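Benzoate 1,2-dioxygenase beta subunit (Burkholderia mallei ATCC 23344, PDB 3E99) forms the beta subunit of an oxygenase that dihydroxylates benzoate in an NADH-dependent reaction, and probably has a mainly structural role beside the catalytic alpha subunit. Local coordinates at residues A[3-7]-A[8-12]; A[23-26]-A[27-30]. One frame throughout, in Å; residues are numbered along the deposited sequence.

Interaction 1: A[3-7]-A[8-12]; sequences KTIDL and ADIQA
A capping box between Asp6 and Asp9 starts helix 7-22. The carboxylate of Asp6, at the N-cap, reaches forward into the first turn, where OD1 takes the backbone N of Asp9 at 2.9 Å, the N-H coming in nearly along the C-O axis of the oxygen. With CG set between its own backbone N and carbonyl carbon (chi1 62°), Asp6 folds over the helix end instead of away from it. Asp9 answers in the reverse sense: its OD2 receives the backbone N of Asp6 at 3.1 Å, on the anti side of the carboxylate and somewhat out of its plane. The two carboxylate planes are turned by only 21°, and Asp6 OD1 comes within 3.1 Å of Asp9 OD2, a pairing of like charges that the backbone N-H groups gathered here, and the positive end of the helix dipole, would be expected to ease.

The i to i+4 helical bonds then begin, with Ile10 N bonded to Asp6 O and Gln11 N to Leu7 O at 2.8 Å. Helix 7-22 packs on the curved sheet of an NTF2-like fold, as expected for ring-hydroxylating dioxygenase beta subunits. Ile5 CG2 lies 3.9 Å from Ile10 CG1 as the two side chains cross at about a right angle; both also touch Phe136 and His107. Further along, the Gln11 amide lies beside Leu7 CG, and this pair rests on Val97 of strand 89-103.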
ATOM      1  N   LYS A   3     -14.955 -10.094  23.505  1.00 42.60           N
ATOM      2  CA  LYS A   3     -14.178 -10.254  22.271  1.00 41.19           C
ATOM      3  C   LYS A   3     -13.007  -9.278  22.265  1.00 35.57           C
ATOM      4  O   LYS A   3     -13.197  -8.069  22.336  1.00 35.21           O
ATOM      5  CB  LYS A   3     -15.051 -10.063  21.013  1.00 43.96           C
ATOM      6  CG  LYS A   3     -15.318 -11.358  20.269  1.00 46.34           C
ATOM      7  CD  LYS A   3     -16.646 -11.339  19.560  1.00 52.01           C
ATOM      8  CE  LYS A   3     -16.773 -12.498  18.599  1.00 53.33           C
ATOM      9  NZ  LYS A   3     -18.132 -12.583  18.030  1.00 55.21           N
ATOM     10  N   THR A   4     -11.792  -9.805  22.229  1.00 31.64           N
ATOM     11  CA  THR A   4     -10.627  -8.957  22.093  1.00 32.27           C
ATOM     12  C   THR A   4     -10.338  -8.916  20.592  1.00 33.04           C
ATOM     13  O   THR A   4     -10.241  -9.945  19.931  1.00 38.91           O
ATOM     14  CB  THR A   4      -9.418  -9.386  22.975  1.00 34.47           C
ATOM     15  OG1 THR A   4      -8.882 -10.633  22.541  1.00 41.93           O
ATOM     16  CG2 THR A   4      -9.837  -9.489  24.469  1.00 23.45           C
ATOM     17  N   ILE A   5     -10.333  -7.706  20.062  1.00 28.53           N
ATOM     18  CA  ILE A   5     -10.217  -7.437  18.655  1.00 28.80           C
ATOM     19  C   ILE A   5      -9.093  -6.436  18.615  1.00 28.63           C
ATOM     20  O   ILE A   5      -9.080  -5.464  19.391  1.00 27.33           O
ATOM     21  CB  ILE A   5     -11.513  -6.824  18.082  1.00 28.23           C
ATOM     22  CG1 ILE A   5     -12.662  -7.826  18.118  1.00 35.62           C
ATOM     23  CG2 ILE A   5     -11.330  -6.329  16.617  1.00 36.62           C
ATOM     24  CD1 ILE A   5     -12.450  -9.031  17.221  1.00 34.79           C
ATOM     25  N   ASP A   6      -8.117  -6.696  17.757  1.00 28.84           N
ATOM     26  CA  ASP A   6      -7.036  -5.764  17.570  1.00 27.24           C
ATOM     27  C   ASP A   6      -6.966  -5.322  16.101  1.00 26.75           C
ATOM     28  O   ASP A   6      -7.781  -5.728  15.249  1.00 25.40           O
ATOM     29  CB  ASP A   6      -5.716  -6.375  18.033  1.00 26.98           C
ATOM     30  CG  ASP A   6      -5.313  -7.611  17.254  1.00 31.78           C
ATOM     31  OD1 ASP A   6      -5.791  -7.839  16.129  1.00 32.00           O
ATOM     32  OD2 ASP A   6      -4.459  -8.361  17.760  1.00 33.83           O
ATOM     33  N   LEU A   7      -5.958  -4.511  15.805  1.00 26.50           N
ATOM     34  CA  LEU A   7      -5.808  -3.940  14.484  1.00 25.89           C
ATOM     35  C   LEU A   7      -5.619  -5.004  13.442  1.00 22.73           C
ATOM     36  O   LEU A   7      -6.160  -4.888  12.343  1.00 24.38           O
ATOM     37  CB  LEU A   7      -4.630  -2.956  14.463  1.00 27.35           C
ATOM     38  CG  LEU A   7      -4.342  -2.289  13.145  1.00 29.33           C
ATOM     39  CD1 LEU A   7      -5.565  -1.476  12.687  1.00 27.39           C
ATOM     40  CD2 LEU A   7      -3.068  -1.412  13.277  1.00 30.33           C
ATOM     41  N   ALA A   8      -4.871  -6.052  13.757  1.00 25.33           N
ATOM     42  CA  ALA A   8      -4.694  -7.149  12.820  1.00 26.61           C
ATOM     43  C   ALA A   8      -6.004  -7.860  12.492  1.00 27.74           C
ATOM     44  O   ALA A   8      -6.233  -8.212  11.345  1.00 26.84           O
ATOM     45  CB  ALA A   8      -3.624  -8.135  13.276  1.00 27.06           C
ATOM     46  N   ASP A   9      -6.867  -8.058  13.488  1.00 25.11           N
ATOM     47  CA  ASP A   9      -8.177  -8.647  13.223  1.00 24.89           C
ATOM     48  C   ASP A   9      -9.005  -7.759  12.275  1.00 21.19           C
ATOM     49  O   ASP A   9      -9.679  -8.245  11.359  1.00 24.63           O
ATOM     50  CB  ASP A   9      -8.938  -8.853  14.510  1.00 22.13           C
ATOM     51  CG  ASP A   9      -8.275  -9.840  15.415  1.00 32.50           C
ATOM     52  OD1 ASP A   9      -7.719 -10.850  14.912  1.00 33.27           O
ATOM     53  OD2 ASP A   9      -8.289  -9.575  16.627  1.00 28.96           O
ATOM     54  N   ILE A  10      -8.961  -6.458  12.522  1.00 24.09           N
ATOM     55  CA  ILE A  10      -9.645  -5.498  11.683  1.00 22.00           C
ATOM     56  C   ILE A  10      -9.093  -5.502  10.258  1.00 24.51           C
ATOM     57  O   ILE A  10      -9.851  -5.489   9.304  1.00 26.03           O
ATOM     58  CB  ILE A  10      -9.619  -4.075  12.293  1.00 24.02           C
ATOM     59  CG1 ILE A  10     -10.344  -4.031  13.657  1.00 22.66           C
ATOM     60  CG2 ILE A  10     -10.270  -3.044  11.318  1.00 20.84           C
ATOM     61  CD1 ILE A  10     -10.087  -2.788  14.501  1.00 19.62           C
ATOM     62  N   GLN A  11      -7.761  -5.502  10.116  1.00 22.93           N
ATOM     63  CA  GLN A  11      -7.097  -5.549   8.818  1.00 25.60           C
ATOM     64  C   GLN A  11      -7.481  -6.822   8.042  1.00 22.73           C
ATOM     65  O   GLN A  11      -7.779  -6.780   6.840  1.00 26.10           O
ATOM     66  CB  GLN A  11      -5.568  -5.395   8.995  1.00 22.10           C
ATOM     67  CG  GLN A  11      -5.164  -3.962   9.347  1.00 23.98           C
ATOM     68  CD  GLN A  11      -3.691  -3.793   9.680  1.00 28.62           C
ATOM     69  OE1 GLN A  11      -3.118  -4.582  10.414  1.00 27.94           O
ATOM     70  NE2 GLN A  11      -3.086  -2.743   9.160  1.00 29.10           N
ATOM     71  N   ALA A  12      -7.566  -7.942   8.743  1.00 23.36           N
ATOM     72  CA  ALA A  12      -7.905  -9.202   8.108  1.00 21.56           C
ATOM     73  C   ALA A  12      -9.268  -9.078   7.463  1.00 24.63           C
ATOM     74  O   ALA A  12      -9.483  -9.500   6.319  1.00 23.11           O
ATOM     75  CB  ALA A  12      -7.864 -10.365   9.127  1.00 21.73           C
TER

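Interaction 2: A[23-26]-A[27-30]; sequences DKAW and DAWL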
ATOM      1  N   ASP A  23     -12.603 -10.158  -6.513  1.00 24.02           N
ATOM      2  CA  ASP A  23     -12.873 -11.502  -7.046  1.00 27.08           C
ATOM      3  C   ASP A  23     -14.328 -11.713  -7.494  1.00 25.60           C
ATOM      4  O   ASP A  23     -14.698 -12.817  -7.876  1.00 24.85           O
ATOM      5  CB  ASP A  23     -12.475 -12.551  -6.042  1.00 24.08           C
ATOM      6  CG  ASP A  23     -10.946 -12.727  -5.937  1.00 28.45           C
ATOM      7  OD1 ASP A  23     -10.200 -12.221  -6.809  1.00 32.41           O
ATOM      8  OD2 ASP A  23     -10.513 -13.332  -4.926  1.00 28.85           O
ATOM      9  N   LYS A  24     -15.130 -10.642  -7.465  1.00 23.44           N
ATOM     10  CA  LYS A  24     -16.485 -10.602  -7.977  1.00 23.89           C
ATOM     11  C   LYS A  24     -17.419 -11.585  -7.304  1.00 22.41           C
ATOM     12  O   LYS A  24     -18.366 -12.090  -7.928  1.00 23.11           O
ATOM     13  CB  LYS A  24     -16.441 -10.734  -9.499  1.00 26.15           C
ATOM     14  CG  LYS A  24     -15.353  -9.761 -10.044  1.00 29.04           C
ATOM     15  CD  LYS A  24     -15.421  -9.426 -11.471  1.00 36.83           C
ATOM     16  CE  LYS A  24     -14.295  -8.430 -11.867  1.00 39.88           C
ATOM     17  NZ  LYS A  24     -14.609  -6.990 -11.537  1.00 48.52           N
ATOM     18  N   ALA A  25     -17.162 -11.800  -6.015  1.00 23.33           N
ATOM     19  CA  ALA A  25     -17.954 -12.666  -5.139  1.00 22.79           C
ATOM     20  C   ALA A  25     -19.025 -11.801  -4.460  1.00 23.75           C
ATOM     21  O   ALA A  25     -18.938 -11.501  -3.271  1.00 23.40           O
ATOM     22  CB  ALA A  25     -17.048 -13.286  -4.073  1.00 22.86           C
ATOM     23  N   TRP A  26     -20.048 -11.427  -5.216  1.00 22.45           N
ATOM     24  CA  TRP A  26     -20.922 -10.302  -4.821  1.00 21.34           C
ATOM     25  C   TRP A  26     -21.781 -10.645  -3.619  1.00 22.05           C
ATOM     26  O   TRP A  26     -21.951  -9.824  -2.748  1.00 24.74           O
ATOM     27  CB  TRP A  26     -21.828  -9.861  -5.990  1.00 19.66           C
ATOM     28  CG  TRP A  26     -21.160  -9.637  -7.239  1.00 23.32           C
ATOM     29  CD1 TRP A  26     -21.354 -10.322  -8.409  1.00 26.35           C
ATOM     30  CD2 TRP A  26     -20.169  -8.648  -7.515  1.00 29.22           C
ATOM     31  NE1 TRP A  26     -20.545  -9.830  -9.384  1.00 22.69           N
ATOM     32  CE2 TRP A  26     -19.809  -8.791  -8.868  1.00 23.89           C
ATOM     33  CE3 TRP A  26     -19.559  -7.644  -6.755  1.00 22.38           C
ATOM     34  CZ2 TRP A  26     -18.851  -7.988  -9.470  1.00 23.33           C
ATOM     35  CZ3 TRP A  26     -18.591  -6.847  -7.351  1.00 25.27           C
ATOM     36  CH2 TRP A  26     -18.240  -7.037  -8.704  1.00 23.89           C
ATOM     37  N   ASP A  27     -22.320 -11.881  -3.560  1.00 24.17           N
ATOM     38  CA  ASP A  27     -23.127 -12.301  -2.411  1.00 23.63           C
ATOM     39  C   ASP A  27     -22.322 -12.403  -1.125  1.00 23.03           C
ATOM     40  O   ASP A  27     -22.773 -11.976  -0.078  1.00 23.40           O
ATOM     41  CB  ASP A  27     -23.847 -13.630  -2.688  1.00 26.03           C
ATOM     42  CG  ASP A  27     -24.814 -13.536  -3.835  1.00 29.60           C
ATOM     43  OD1 ASP A  27     -25.168 -12.403  -4.233  1.00 26.65           O
ATOM     44  OD2 ASP A  27     -25.230 -14.600  -4.328  1.00 30.90           O
ATOM     45  N   ALA A  28     -21.142 -12.986  -1.194  1.00 24.00           N
ATOM     46  CA  ALA A  28     -20.231 -13.036  -0.028  1.00 22.23           C
ATOM     47  C   ALA A  28     -19.844 -11.623   0.459  1.00 20.50           C
ATOM     48  O   ALA A  28     -19.779 -11.346   1.676  1.00 21.72           O
ATOM     49  CB  ALA A  28     -18.980 -13.860  -0.380  1.00 25.32           C
ATOM     50  N   TRP A  29     -19.591 -10.741  -0.492  1.00 22.19           N
ATOM     51  CA  TRP A  29     -19.312  -9.339  -0.217  1.00 23.94           C
ATOM     52  C   TRP A  29     -20.462  -8.665   0.550  1.00 26.88           C
ATOM     53  O   TRP A  29     -20.228  -7.979   1.526  1.00 23.64           O
ATOM     54  CB  TRP A  29     -19.012  -8.565  -1.493  1.00 21.72           C
ATOM     55  CG  TRP A  29     -18.742  -7.088  -1.212  1.00 24.12           C
ATOM     56  CD1 TRP A  29     -17.625  -6.528  -0.642  1.00 24.03           C
ATOM     57  CD2 TRP A  29     -19.657  -6.015  -1.446  1.00 24.65           C
ATOM     58  NE1 TRP A  29     -17.778  -5.168  -0.538  1.00 22.69           N
ATOM     59  CE2 TRP A  29     -19.028  -4.827  -1.010  1.00 25.12           C
ATOM     60  CE3 TRP A  29     -20.938  -5.942  -2.009  1.00 27.35           C
ATOM     61  CZ2 TRP A  29     -19.625  -3.576  -1.129  1.00 30.06           C
ATOM     62  CZ3 TRP A  29     -21.577  -4.689  -2.095  1.00 24.25           C
ATOM     63  CH2 TRP A  29     -20.900  -3.507  -1.629  1.00 28.09           C
ATOM     64  N   LEU A  30     -21.690  -8.825   0.069  1.00 23.97           N
ATOM     65  CA  LEU A  30     -22.844  -8.251   0.734  1.00 23.31           C
ATOM     66  C   LEU A  30     -22.930  -8.746   2.138  1.00 22.10           C
ATOM     67  O   LEU A  30     -23.378  -8.009   2.998  1.00 23.24           O
ATOM     68  CB  LEU A  30     -24.160  -8.570  -0.011  1.00 21.92           C
ATOM     69  CG  LEU A  30     -24.371  -7.759  -1.287  1.00 19.43           C
ATOM     70  CD1 LEU A  30     -25.388  -8.429  -2.255  1.00 21.35           C
ATOM     71  CD2 LEU A  30     -24.704  -6.289  -0.995  1.00 23.04           C
TER
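Trp26 and Trp29, three residues apart in the short helix 26-30, turn their indoles differently and meet through a backbone oxygen instead of ring on ring. The indole of Trp29 has CG anti to its backbone N (chi1 179°), which leads the ring away from the preceding residues while CB stays 3.4 Å from both Ala25 O and Trp26 O. Trp26 O lies at the edge of the Trp29 ring, near its plane. Trp26 swings its own indole back along the chain, where Lys24 O sits 3.4 Å above one ring face, offset toward the rim. Leu30 also packs against Trp26 O, with CG 3.5 Å from that oxygen. Ala25 CB and Ala28 CB touch more loosely, at 4.2 Å.

Outside this turn, both indoles pack on Val73 of helix 66-82 and Leu21 of helix 7-22, Trp29 NE1 is hydrogen-bonded to Glu17 OE2, and Asp27 OD1 forms a salt bridge with Lys77. Backbone bonds from Trp29 N to Ala25 O and from Leu30 N to Trp26 O, each 3.0 Å, close the turn. Lys24, with positive phi, is the C-prime residue of a Schellman motif ending helix 7-22, directly followed by Ala25, the N-cap of helix 26-30.

Overall arrangement
Interactions 1 and 2 mark the two ends of helix 7-22: residues 3-12 begin it with a capping box, and residues 23-30 follow its Schellman end and turn into helix 26-30. Their centres are 22 Å apart and their nearest atoms about 11 Å, so they do not touch and are joined through the helix. Interaction 1 lies at the surface, 18 Å from the centre of the chain, against strands 89-103 and 106-119 of the sheet; interaction 2, 11 Å from that centre, is partly buried against helix 66-82. A bound acetate, probably from the crystallisation liquor, lies about 5 Å from the Asp27 side chain.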